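PDB 1L8Q: chromosomal replication initiator protein dnaA from Aquifex aeolicus, which binds ATP and the chromosomal replication origin and probably initiates and regulates DNA replication by assembling into an oligomer there. Local coordinates for residues 227-230 / 231-234; 49-52 / 53-57. All blocks are in the same frame, centred on the assembly; numbering follows the deposited sequence.

Contact 1: 227-230 / 231-234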
loop_
_atom_site.group_PDB
_atom_site.type_symbol
_atom_site.label_atom_id
_atom_site.label_comp_id
_atom_site.label_asym_id
_atom_site.label_seq_id
_atom_site.Cartn_x
_atom_site.Cartn_y
_atom_site.Cartn_z
ATOM N N ARG A 227 24.750 2.049 3.070
ATOM C CA ARG A 227 24.793 2.170 4.535
ATOM C C ARG A 227 26.015 2.937 5.017
ATOM O O ARG A 227 25.924 3.724 5.966
ATOM C CB ARG A 227 24.730 0.814 5.222
ATOM C CG ARG A 227 23.397 0.120 5.065
ATOM C CD ARG A 227 23.200 -1.070 5.969
ATOM N NE ARG A 227 24.135 -2.157 5.684
ATOM C CZ ARG A 227 23.919 -3.116 4.787
ATOM N NH1 ARG A 227 22.798 -3.123 4.069
ATOM N NH2 ARG A 227 24.822 -4.066 4.611
ATOM N N ASP A 228 27.155 2.718 4.367
ATOM C CA ASP A 228 28.376 3.419 4.739
ATOM C C ASP A 228 28.168 4.903 4.559
ATOM O O ASP A 228 28.565 5.707 5.403
ATOM C CB ASP A 228 29.563 2.985 3.868
ATOM C CG ASP A 228 30.057 1.567 4.183
ATOM O OD1 ASP A 228 29.730 1.006 5.265
ATOM O OD2 ASP A 228 30.793 0.934 3.391
ATOM N N LYS A 229 27.558 5.279 3.443
ATOM C CA LYS A 229 27.370 6.689 3.170
ATOM C C LYS A 229 26.479 7.338 4.226
ATOM O O LYS A 229 26.764 8.434 4.686
ATOM C CB LYS A 229 26.823 6.905 1.767
ATOM C CG LYS A 229 27.861 6.738 0.681
ATOM C CD LYS A 229 27.285 7.168 -0.666
ATOM C CE LYS A 229 28.288 6.989 -1.785
ATOM N NZ LYS A 229 27.947 5.815 -2.566
ATOM N N LEU A 230 25.416 6.643 4.619
ATOM C CA LEU A 230 24.520 7.142 5.644
ATOM C C LEU A 230 25.281 7.374 6.945
ATOM O O LEU A 230 24.944 8.256 7.728
ATOM C CB LEU A 230 23.377 6.169 5.884
ATOM C CG LEU A 230 22.309 6.165 4.810
ATOM C CD1 LEU A 230 20.987 5.713 5.419
ATOM C CD2 LEU A 230 22.187 7.548 4.184
HETATM N N MSE A 231 26.304 6.575 7.177
HETATM C CA MSE A 231 27.099 6.738 8.373
HETATM C C MSE A 231 28.004 7.947 8.188
HETATM O O MSE A 231 28.255 8.705 9.135
HETATM C CB MSE A 231 27.913 5.470 8.653
HETATM C CG MSE A 231 28.717 5.487 9.947
HETATM SE SE MSE A 231 27.627 5.466 11.584
HETATM C CE MSE A 231 25.936 4.693 10.828
ATOM N N GLN A 232 28.473 8.141 6.959
ATOM C CA GLN A 232 29.305 9.289 6.641
ATOM C C GLN A 232 28.524 10.563 6.909
ATOM O O GLN A 232 29.082 11.550 7.376
ATOM C CB GLN A 232 29.754 9.250 5.183
ATOM C CG GLN A 232 31.043 8.493 4.929
ATOM C CD GLN A 232 31.492 8.602 3.478
ATOM O OE1 GLN A 232 31.125 7.773 2.641
ATOM N NE2 GLN A 232 32.271 9.632 3.173
ATOM N N ILE A 233 27.226 10.538 6.625
ATOM C CA ILE A 233 26.390 11.702 6.880
ATOM C C ILE A 233 26.266 11.962 8.381
ATOM O O ILE A 233 26.256 13.108 8.823
ATOM C CB ILE A 233 25.020 11.556 6.210
ATOM C CG1 ILE A 233 25.132 11.930 4.729
ATOM C CG2 ILE A 233 24.005 12.444 6.887
ATOM C CD1 ILE A 233 23.869 11.756 3.957
ATOM N N VAL A 234 26.206 10.891 9.165
ATOM C CA VAL A 234 26.149 11.032 10.602
ATOM C C VAL A 234 27.453 11.635 11.107
ATOM O O VAL A 234 27.437 12.577 11.897
ATOM C CB VAL A 234 25.845 9.701 11.304
ATOM C CG1 VAL A 234 25.999 9.848 12.820
ATOM C CG2 VAL A 234 24.436 9.239 10.959
#
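Gln232 leans back along its helix beside Asp228 and Lys229. Its CB rests on the backbone carbonyl of Lys229, at 3.1 Å from Lys229 O. CG, set anti to its own carbonyl carbon (chi1 -89°), passes 3.8 Å from Asp228 O, and the chain then runs extended to CD. At the tip OE1 lies 3.9 Å from CG of Lys229, a van der Waals contact in which the two side chains cross obliquely. The backbone beneath is held by successive i to i+4 bonds: Gln232 N lies 2.9 Å from Asp228 O, and Ile233 N reaches Lys229 O. Asp228 O also takes a weak second bond from Met231 N, and CB of Met231, present as selenomethionine, sits 3.3 Å from the same oxygen. Farther round the helix, Val234 CG2 comes to 3.4 Å from Leu230 O. Leu230 and Ile233 face inward onto helix 258-272, meeting Cys272 together, while Lys229, Gln232 and Ile233 touch Ile323 of helix 308-323. The arrangement is that of a partly buried amphipathic alpha-helix, here part of helix 216-241, in the helical region assigned to double-stranded DNA binding.

Contact 2: 49-52 / 53-57. With MG (magnesium ion), chain B; ADP (adenosine-5'-diphosphate), chain C.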
loop_
_atom_site.group_PDB
_atom_site.type_symbol
_atom_site.label_atom_id
_atom_site.label_comp_id
_atom_site.label_asym_id
_atom_site.label_seq_id
_atom_site.Cartn_x
_atom_site.Cartn_y
_atom_site.Cartn_z
ATOM N N GLY A 49 -3.593 -8.074 -1.027
ATOM C CA GLY A 49 -4.455 -9.059 -1.657
ATOM C C GLY A 49 -5.843 -8.582 -2.062
ATOM O O GLY A 49 -6.597 -9.329 -2.691
ATOM N N LYS A 50 -6.187 -7.346 -1.714
ATOM C CA LYS A 50 -7.519 -6.822 -2.010
ATOM C C LYS A 50 -7.892 -6.919 -3.500
ATOM O O LYS A 50 -8.900 -7.523 -3.856
ATOM C CB LYS A 50 -7.668 -5.377 -1.487
ATOM C CG LYS A 50 -7.353 -5.238 -0.001
ATOM C CD LYS A 50 -7.511 -3.797 0.497
ATOM C CE LYS A 50 -6.756 -2.816 -0.384
ATOM N NZ LYS A 50 -5.268 -2.881 -0.221
ATOM N N THR A 51 -7.077 -6.346 -4.370
ATOM C CA THR A 51 -7.427 -6.335 -5.775
ATOM C C THR A 51 -7.392 -7.753 -6.334
ATOM O O THR A 51 -8.282 -8.184 -7.058
ATOM C CB THR A 51 -6.496 -5.402 -6.549
ATOM O OG1 THR A 51 -6.685 -4.048 -6.100
ATOM C CG2 THR A 51 -6.890 -5.344 -8.036
ATOM N N HIS A 52 -6.371 -8.491 -5.966
ATOM C CA HIS A 52 -6.253 -9.846 -6.413
ATOM C C HIS A 52 -7.516 -10.643 -6.062
ATOM O O HIS A 52 -8.063 -11.369 -6.896
ATOM C CB HIS A 52 -5.033 -10.479 -5.758
ATOM C CG HIS A 52 -4.753 -11.867 -6.224
ATOM N ND1 HIS A 52 -3.513 -12.261 -6.679
ATOM C CD2 HIS A 52 -5.554 -12.955 -6.318
ATOM C CE1 HIS A 52 -3.558 -13.537 -7.019
ATOM N NE2 HIS A 52 -4.785 -13.982 -6.808
ATOM N N LEU A 53 -7.976 -10.511 -4.826
ATOM C CA LEU A 53 -9.120 -11.274 -4.368
ATOM C C LEU A 53 -10.416 -10.842 -5.076
ATOM O O LEU A 53 -11.226 -11.696 -5.476
ATOM C CB LEU A 53 -9.252 -11.148 -2.857
ATOM C CG LEU A 53 -10.113 -12.136 -2.088
ATOM C CD1 LEU A 53 -9.708 -13.555 -2.402
ATOM C CD2 LEU A 53 -9.946 -11.858 -0.610
ATOM N N LEU A 54 -10.619 -9.535 -5.236
ATOM C CA LEU A 54 -11.817 -9.063 -5.929
ATOM C C LEU A 54 -11.843 -9.621 -7.347
ATOM O O LEU A 54 -12.856 -10.150 -7.810
ATOM C CB LEU A 54 -11.856 -7.542 -5.986
ATOM C CG LEU A 54 -12.706 -6.801 -4.956
ATOM C CD1 LEU A 54 -12.416 -7.265 -3.554
ATOM C CD2 LEU A 54 -12.466 -5.300 -5.107
ATOM N N GLN A 55 -10.715 -9.519 -8.029
ATOM C CA GLN A 55 -10.657 -9.943 -9.400
ATOM C C GLN A 55 -10.714 -11.455 -9.562
ATOM O O GLN A 55 -11.196 -11.966 -10.579
ATOM C CB GLN A 55 -9.427 -9.367 -10.078
ATOM C CG GLN A 55 -9.410 -7.867 -10.071
ATOM C CD GLN A 55 -9.286 -7.303 -11.453
ATOM O OE1 GLN A 55 -9.010 -6.120 -11.622
ATOM N NE2 GLN A 55 -9.499 -8.139 -12.449
ATOM N N ALA A 56 -10.216 -12.179 -8.574
ATOM C CA ALA A 56 -10.296 -13.626 -8.643
ATOM C C ALA A 56 -11.760 -14.043 -8.499
ATOM O O ALA A 56 -12.211 -14.956 -9.186
ATOM C CB ALA A 56 -9.447 -14.261 -7.589
ATOM N N ALA A 57 -12.500 -13.372 -7.617
ATOM C CA ALA A 57 -13.923 -13.647 -7.469
ATOM C C ALA A 57 -14.634 -13.377 -8.787
ATOM O O ALA A 57 -15.418 -14.189 -9.253
ATOM C CB ALA A 57 -14.538 -12.781 -6.342
HETATM MG MG MG B . -5.393 -3.139 -4.967
HETATM P PB ADP C . -3.719 -4.619 -2.921
HETATM O O1B ADP C . -4.863 -4.592 -3.947
HETATM O O2B ADP C . -4.147 -4.959 -1.524
HETATM O O3B ADP C . -2.798 -3.443 -3.022
HETATM P PA ADP C . -3.038 -6.561 -4.733
HETATM O O1A ADP C . -4.303 -7.398 -4.758
HETATM O O2A ADP C . -3.025 -5.471 -5.792
HETATM O O3A ADP C . -2.834 -5.868 -3.313
HETATM O "O5'" ADP C . -1.765 -7.509 -4.848
HETATM C "C5'" ADP C . -0.462 -6.961 -4.935
HETATM C "C4'" ADP C . 0.382 -8.015 -5.608
HETATM O "O4'" ADP C . 0.695 -9.072 -4.678
HETATM C "C3'" ADP C . -0.415 -8.658 -6.721
HETATM O "O3'" ADP C . 0.540 -9.010 -7.712
HETATM C "C2'" ADP C . -0.978 -9.899 -6.066
HETATM O "O2'" ADP C . -1.315 -10.965 -6.938
HETATM C "C1'" ADP C . 0.113 -10.303 -5.113
HETATM N N9 ADP C . -0.531 -10.996 -3.989
HETATM C C8 ADP C . -1.196 -10.417 -2.963
HETATM N N7 ADP C . -1.667 -11.374 -2.107
HETATM C C5 ADP C . -1.318 -12.567 -2.601
HETATM C C6 ADP C . -1.497 -13.970 -2.204
HETATM N N6 ADP C . -2.161 -14.301 -1.085
HETATM N N1 ADP C . -0.977 -14.918 -2.992
HETATM C C2 ADP C . -0.298 -14.618 -4.118
HETATM N N3 ADP C . -0.098 -13.353 -4.530
HETATM C C4 ADP C . -0.575 -12.317 -3.834
HETATM O O HOH W 1 -4.344 -1.583 -3.873
HETATM O O HOH W 2 -7.107 -2.376 -3.869
HETATM O O HOH W 3 -3.883 -3.077 -5.979
HETATM O O HOH W 4 -5.991 -1.399 -5.975
#
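Gly49 N-caps the helix that starts at Lys50, and from there regular i to i+4 bonds follow, beginning with Leu53 N on Gly49 O at 2.8 Å; a side chain at Gly49's backbone angles would collide with the preceding carbonyl. Lys50, bent at its last two torsions, curls round the beta-phosphate so that NZ meets ADP O2B at 2.7 Å, while its own backbone N binds the same oxygen. NZ is also bonded to Gly44 O. Thr51 has OG1 anti to its carbonyl carbon (chi1 -64°), which brings it to 1.9 Å from the magnesium ion. ADP O1B and four waters complete six ligands, and Asp105 hydrogen-bonds to OG1 as a second-shell partner. Thr51 CG2 lies alongside Gln55 CG, the two side chains pointing the same way. His52 grips the nucleotide twice, with its N 2.6 Å from ADP O1A and with ND1 bonded almost straight to the ribose O2' (170°). Its far nitrogen, NE2, is bonded to Thr9 O, and the two ring bonds together set the ring's rotation. Without the imidazole, as with an alanine here, the ribose O2' and Thr9 O would probably lose this partner and a gap would open beside Tyr8 and Phe13, whose rings meet it edge-to-face. Backbone amides and the helix N-terminus cradling the phosphates make this the P-loop (Walker A) of an AAA+ domain.

The two contacts sit on opposite sides of the chain's centre, with their own centres 42 Å apart and nearest atoms about 27 Å apart, and they share no helix, sheet or assigned region. Contact 2 comes first along the chain, on helix 50-63, which follows strand 40-43 of the five-stranded parallel sheet in the AAA+ region. Contact 1 lies much later, on helix 216-241, the first helix of the region assigned to domain IV. Nucleotide binding and the likely duplex DNA binding thus belong to separate parts of one chain. The two pairs of segments have no direct contact, so nucleotide binding at contact 2 could probably affect contact 1 only indirectly.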